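Local coordinates for protein argonaute (Marinitoga piezophila, PDB 5I4A) that uses short RNA guides with a 5'-hydroxyl end to bind complementary target DNA or RNA and cleave it, at residues V584-N589 with E596-Q601. Sequence-based numbering, arbitrary orientation.
Sequences VKILEN and EEIIEQ
Ile599 lodges its terminal methyl, CD1, between two bumps on the strand: Val584 CG1 lies 3.7 Å from it, and Ile586 CD1 touches it at the same distance. Ile586 CD1 in turn fits the notch between the two helix isoleucines, meeting Ile598 CG2 at 3.7 Å, and the methyls interlock in a zigzag. Ile599 has CG1 anti to its carbonyl carbon, and a fold at chi2 (-58°) swings CD1 into the slot, whereas Ile598 stays extended. Beta-branched residues favour the extended backbone at 584 and 586; on the helix the isoleucines serve by offering two apolar branches, CG2 and CD1.

A classic beta bulge, with Leu587 and Glu588 both opposite Leu542, shifts the alternation, and Asn589 follows Val584 and Ile586 in facing the helix. Ile598 sets CD1 over the Asn589 amide plane, 3.4 Å from ND2 and 3.5 Å from OD1. Asparagine is apt here because its flat face accepts a methyl while its polar atoms hydrogen-bond to the connecting loop, ND2 to Tyr593 O and OD1 to Thr591 OG1.

The contact thus helps seat helix 595-605 on the sheet of the RNase H-like PIWI domain through dispersion and burial of methyls, with the amide's polarity satisfied by the intervening loop.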
# COMPACT_ATOMS: atom_id res chain seq x y z
N VAL A 584 -8.27 -10.63 -1.02
CA VAL A 584 -7.49 -11.84 -1.27
C VAL A 584 -8.29 -12.71 -2.23
O VAL A 584 -9.42 -13.10 -1.91
CB VAL A 584 -7.18 -12.60 0.03
CG1 VAL A 584 -6.20 -13.73 -0.24
CG2 VAL A 584 -6.64 -11.66 1.09
N LYS A 585 -7.72 -13.01 -3.39
CA LYS A 585 -8.40 -13.79 -4.42
C LYS A 585 -7.54 -14.99 -4.80
O LYS A 585 -6.42 -14.82 -5.30
CB LYS A 585 -8.69 -12.94 -5.66
CG LYS A 585 -9.32 -13.72 -6.80
CD LYS A 585 -9.42 -12.90 -8.08
CE LYS A 585 -10.18 -13.66 -9.14
NZ LYS A 585 -9.68 -15.07 -9.26
N ILE A 586 -8.06 -16.19 -4.58
CA ILE A 586 -7.37 -17.42 -4.96
C ILE A 586 -7.55 -17.60 -6.46
O ILE A 586 -8.58 -18.11 -6.91
CB ILE A 586 -7.88 -18.63 -4.18
CG1 ILE A 586 -7.96 -18.32 -2.68
CG2 ILE A 586 -6.98 -19.84 -4.42
CD1 ILE A 586 -6.60 -18.11 -2.03
N LEU A 587 -6.56 -17.19 -7.25
CA LEU A 587 -6.63 -17.38 -8.69
C LEU A 587 -6.58 -18.86 -9.05
O LEU A 587 -7.40 -19.35 -9.85
CB LEU A 587 -5.48 -16.63 -9.38
CG LEU A 587 -5.82 -15.31 -10.07
CD1 LEU A 587 -4.67 -14.90 -10.97
CD2 LEU A 587 -7.11 -15.43 -10.86
N GLU A 588 -5.63 -19.59 -8.48
CA GLU A 588 -5.46 -21.01 -8.75
C GLU A 588 -5.13 -21.70 -7.44
O GLU A 588 -4.63 -21.08 -6.49
CB GLU A 588 -4.36 -21.26 -9.78
CG GLU A 588 -4.67 -22.36 -10.78
CD GLU A 588 -5.67 -21.93 -11.83
OE1 GLU A 588 -5.37 -20.99 -12.60
OE2 GLU A 588 -6.78 -22.51 -11.87
N ASN A 589 -5.41 -23.00 -7.38
CA ASN A 589 -5.07 -23.77 -6.19
C ASN A 589 -5.03 -25.24 -6.53
O ASN A 589 -6.03 -25.80 -6.98
CB ASN A 589 -6.06 -23.51 -5.05
CG ASN A 589 -5.74 -24.33 -3.81
OD1 ASN A 589 -4.59 -24.69 -3.57
ND2 ASN A 589 -6.77 -24.65 -3.02
N GLU A 596 -10.58 -21.74 2.51
CA GLU A 596 -10.68 -21.19 3.85
C GLU A 596 -9.36 -21.31 4.61
O GLU A 596 -8.96 -20.39 5.33
CB GLU A 596 -11.80 -21.88 4.63
CG GLU A 596 -13.20 -21.64 4.07
CD GLU A 596 -13.56 -22.58 2.94
OE1 GLU A 596 -12.72 -23.44 2.58
OE2 GLU A 596 -14.68 -22.47 2.40
N GLU A 597 -8.69 -22.46 4.48
CA GLU A 597 -7.42 -22.65 5.17
C GLU A 597 -6.33 -21.77 4.58
O GLU A 597 -5.51 -21.21 5.33
CB GLU A 597 -7.02 -24.13 5.11
CG GLU A 597 -7.87 -25.04 5.97
CD GLU A 597 -7.70 -26.50 5.60
OE1 GLU A 597 -7.33 -26.78 4.45
OE2 GLU A 597 -7.95 -27.36 6.47
N ILE A 598 -6.30 -21.63 3.26
CA ILE A 598 -5.32 -20.75 2.62
C ILE A 598 -5.54 -19.31 3.06
O ILE A 598 -4.59 -18.58 3.37
CB ILE A 598 -5.41 -20.88 1.09
CG1 ILE A 598 -5.06 -22.30 0.65
CG2 ILE A 598 -4.48 -19.88 0.41
CD1 ILE A 598 -5.20 -22.54 -0.84
N ILE A 599 -6.80 -18.87 3.11
CA ILE A 599 -7.10 -17.50 3.52
C ILE A 599 -6.64 -17.26 4.95
O ILE A 599 -6.10 -16.19 5.27
CB ILE A 599 -8.61 -17.22 3.36
CG1 ILE A 599 -9.04 -17.43 1.91
CG2 ILE A 599 -8.94 -15.81 3.83
CD1 ILE A 599 -8.31 -16.57 0.91
N GLU A 600 -6.83 -18.24 5.82
CA GLU A 600 -6.40 -18.09 7.21
C GLU A 600 -4.88 -18.00 7.31
O GLU A 600 -4.35 -17.23 8.12
CB GLU A 600 -6.93 -19.24 8.06
CG GLU A 600 -6.56 -19.14 9.54
CD GLU A 600 -6.75 -20.44 10.28
OE1 GLU A 600 -7.27 -20.41 11.42
OE2 GLU A 600 -6.38 -21.50 9.71
N GLN A 601 -4.16 -18.77 6.49
CA GLN A 601 -2.71 -18.71 6.52
C GLN A 601 -2.20 -17.37 6.00
O GLN A 601 -1.22 -16.83 6.51
CB GLN A 601 -2.10 -19.86 5.72
CG GLN A 601 -2.13 -21.19 6.43
CD GLN A 601 -1.54 -22.30 5.59
OE1 GLN A 601 -0.49 -22.14 4.98
NE2 GLN A 601 -2.22 -23.44 5.56